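Local coordinates for tailspike protein (Siphovirus 9NA, PDB 3RIQ) that binds the lipopolysaccharide that is the phage's receptor on Salmonella and cleaves it as an endorhamnosidase, acting as a trimer of right-handed beta-helices, at the interface of chains A and B. Residues are numbered along the deposited sequence; one frame, centred on the assembly and turned at random. Chains: chain A/B, Tailspike protein.

The interface of chains A and B. Residues chain A 340, 362, 388, 390, 410-411; chain B 355-357, 381, 383, 403, 405.
The guanidinium of B:Arg383 is sandwiched: CG2 of A:Val362 lies over the centre of one face, CB of B:Arg381 near the rim of the other, and A:His388 ND1 and A:Tyr390 OH sit at its edge, in plane. The imidazole of A:His388 carries A:Tyr390 CE1 over the centre of one face, 3.6 Å above the plane, and A:Ala410 CB toward the rim of the opposite one; B:Glu403 OE2 lies at its edge.

B:Arg383 NE donates to A:His388 ND1 at 3.0 Å, 147° at the hydrogen. Each partner lies almost in the other's plane, although the planes stand 77° apart, so ND1 is met edge-on and very likely lacks a proton. B:Arg383 NH2 comes equally near this ND1, which thus faces the edge shared by NE and NH2. B:Arg383 NH2 adds a weak bond to the phenol OH of A:Tyr390 (3.1 Å). A bend at chi2 precedes an extended tip, which B:Asp355 OD1 holds end-on through B:Arg383 NH1 (2.9 Å) and NH2. The same oxygen accepts a nearly straight bond from B:Arg381 NE (2.9 Å, 175°), approaching from above the carboxylate plane; this crowding of donors should stabilise the carboxylate's negative charge.

The ring of A:Tyr340 runs antiparallel alongside B:Asp355, A:Tyr340 CE1 lying 3.6 Å from B:Asp355 CB, and a water links its OH to B:Thr357 OG1. Another water joins A:Tyr390 OH to B:Asp355 OD2. Strand 381-383 of one beta-helix is thereby tied to its neighbour, a contact that likely contributes to holding the trimer together.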
loop_
_atom_site.group_PDB
_atom_site.type_symbol
_atom_site.label_atom_id
_atom_site.label_comp_id
_atom_site.label_asym_id
_atom_site.label_seq_id
_atom_site.Cartn_x
_atom_site.Cartn_y
_atom_site.Cartn_z
ATOM N N TYR A 340 -3.753 -14.788 2.122
ATOM C CA TYR A 340 -3.513 -15.995 1.327
ATOM C C TYR A 340 -3.790 -17.219 2.193
ATOM O O TYR A 340 -3.349 -17.273 3.354
ATOM C CB TYR A 340 -2.035 -16.074 0.897
ATOM C CG TYR A 340 -1.720 -15.276 -0.337
ATOM C CD1 TYR A 340 -1.865 -15.866 -1.600
ATOM C CD2 TYR A 340 -1.351 -13.935 -0.261
ATOM C CE1 TYR A 340 -1.628 -15.147 -2.758
ATOM C CE2 TYR A 340 -1.075 -13.187 -1.419
ATOM C CZ TYR A 340 -1.241 -13.816 -2.674
ATOM O OH TYR A 340 -1.064 -13.142 -3.857
ATOM N N VAL A 362 -6.947 -14.529 -1.512
ATOM C CA VAL A 362 -6.549 -15.615 -2.401
ATOM C C VAL A 362 -6.600 -16.907 -1.632
ATOM O O VAL A 362 -6.059 -17.023 -0.507
ATOM C CB VAL A 362 -5.111 -15.401 -2.924
ATOM C CG1 VAL A 362 -4.651 -16.607 -3.766
ATOM C CG2 VAL A 362 -4.980 -14.071 -3.745
ATOM N N HIS A 388 -9.552 -14.443 -5.432
ATOM C CA HIS A 388 -9.163 -15.561 -6.291
ATOM C C HIS A 388 -9.369 -16.835 -5.517
ATOM O O HIS A 388 -8.483 -17.272 -4.807
ATOM C CB HIS A 388 -7.705 -15.439 -6.758
ATOM C CG HIS A 388 -7.341 -16.419 -7.825
ATOM N ND1 HIS A 388 -6.205 -16.297 -8.586
ATOM C CD2 HIS A 388 -8.004 -17.503 -8.302
ATOM C CE1 HIS A 388 -6.155 -17.291 -9.463
ATOM N NE2 HIS A 388 -7.243 -18.029 -9.319
ATOM N N TYR A 390 -9.812 -20.802 -5.009
ATOM C CA TYR A 390 -9.296 -22.025 -5.659
ATOM C C TYR A 390 -10.302 -23.161 -5.502
ATOM O O TYR A 390 -9.966 -24.363 -5.678
ATOM C CB TYR A 390 -7.944 -22.412 -5.027
ATOM C CG TYR A 390 -6.740 -21.498 -5.312
ATOM C CD1 TYR A 390 -6.885 -20.237 -5.915
ATOM C CD2 TYR A 390 -5.452 -21.865 -4.889
ATOM C CE1 TYR A 390 -5.784 -19.419 -6.163
ATOM C CE2 TYR A 390 -4.343 -21.021 -5.107
ATOM C CZ TYR A 390 -4.524 -19.790 -5.738
ATOM O OH TYR A 390 -3.426 -18.936 -5.958
ATOM N N ALA A 410 -11.074 -13.712 -9.739
ATOM C CA ALA A 410 -10.113 -14.313 -10.682
ATOM C C ALA A 410 -10.296 -15.808 -10.830
ATOM O O ALA A 410 -11.034 -16.465 -10.064
ATOM C CB ALA A 410 -8.669 -14.022 -10.216
ATOM N N GLY A 411 -9.629 -16.350 -11.847
ATOM C CA GLY A 411 -9.501 -17.800 -11.998
ATOM C C GLY A 411 -10.816 -18.478 -12.320
ATOM O O GLY A 411 -11.687 -17.878 -12.970
ATOM N N ASP B 355 2.795 -15.624 -6.877
ATOM C CA ASP B 355 1.566 -14.869 -6.680
ATOM C C ASP B 355 1.886 -13.386 -6.667
ATOM O O ASP B 355 2.648 -12.929 -5.818
ATOM C CB ASP B 355 0.905 -15.302 -5.380
ATOM C CG ASP B 355 0.234 -16.630 -5.527
ATOM O OD1 ASP B 355 -0.840 -16.677 -6.148
ATOM O OD2 ASP B 355 0.764 -17.637 -5.045
ATOM N N ILE B 356 1.314 -12.672 -7.633
ATOM C CA ILE B 356 1.717 -11.304 -7.980
ATOM C C ILE B 356 0.503 -10.410 -7.981
ATOM O O ILE B 356 -0.424 -10.648 -8.753
ATOM C CB ILE B 356 2.339 -11.278 -9.407
ATOM C CG1 ILE B 356 3.539 -12.222 -9.514
ATOM C CG2 ILE B 356 2.765 -9.875 -9.821
ATOM C CD1 ILE B 356 4.033 -12.441 -10.929
ATOM N N THR B 357 0.509 -9.389 -7.137
ATOM C CA THR B 357 -0.645 -8.500 -7.025
ATOM C C THR B 357 -0.278 -7.044 -6.947
ATOM O O THR B 357 0.767 -6.699 -6.441
ATOM C CB THR B 357 -1.526 -8.831 -5.772
ATOM O OG1 THR B 357 -0.738 -8.798 -4.579
ATOM C CG2 THR B 357 -2.170 -10.212 -5.886
ATOM N N ARG B 381 0.431 -16.072 -11.254
ATOM C CA ARG B 381 -0.967 -15.627 -11.136
ATOM C C ARG B 381 -0.908 -14.133 -10.825
ATOM O O ARG B 381 -0.353 -13.742 -9.785
ATOM C CB ARG B 381 -1.676 -16.380 -9.992
ATOM C CG ARG B 381 -1.812 -17.885 -10.276
ATOM C CD ARG B 381 -2.054 -18.728 -9.018
ATOM N NE ARG B 381 -0.882 -18.745 -8.135
ATOM C CZ ARG B 381 0.165 -19.585 -8.212
ATOM N NH1 ARG B 381 0.218 -20.515 -9.161
ATOM N NH2 ARG B 381 1.166 -19.491 -7.308
ATOM N N ARG B 383 -2.867 -10.386 -10.355
ATOM C CA ARG B 383 -4.180 -9.765 -10.040
ATOM C C ARG B 383 -3.947 -8.299 -9.734
ATOM O O ARG B 383 -3.203 -7.987 -8.803
ATOM C CB ARG B 383 -4.922 -10.423 -8.866
ATOM C CG ARG B 383 -5.126 -11.931 -8.918
ATOM C CD ARG B 383 -4.130 -12.614 -8.074
ATOM N NE ARG B 383 -4.309 -14.060 -7.893
ATOM C CZ ARG B 383 -3.429 -14.806 -7.212
ATOM N NH1 ARG B 383 -2.350 -14.233 -6.658
ATOM N NH2 ARG B 383 -3.607 -16.113 -7.099
ATOM N N GLU B 403 -1.979 -16.584 -15.695
ATOM C CA GLU B 403 -3.328 -16.032 -15.709
ATOM C C GLU B 403 -3.331 -14.633 -15.112
ATOM O O GLU B 403 -2.520 -14.316 -14.238
ATOM C CB GLU B 403 -4.299 -16.948 -14.999
ATOM C CG GLU B 403 -4.052 -17.107 -13.533
ATOM C CD GLU B 403 -5.070 -18.053 -12.925
ATOM O OE1 GLU B 403 -6.288 -17.824 -13.101
ATOM O OE2 GLU B 403 -4.671 -19.031 -12.281
ATOM N N SER B 405 -5.897 -11.086 -13.923
ATOM C CA SER B 405 -7.205 -10.513 -13.579
ATOM C C SER B 405 -7.023 -9.044 -13.212
ATOM O O SER B 405 -5.972 -8.650 -12.690
ATOM C CB SER B 405 -7.848 -11.282 -12.432
ATOM O OG SER B 405 -7.078 -11.117 -11.267
HETATM O O HOH W 1 0.528 -11.006 -3.655
HETATM O O HOH W 2 -7.243 -15.155 -13.295
HETATM O O HOH W 3 -1.187 -19.673 -4.721
#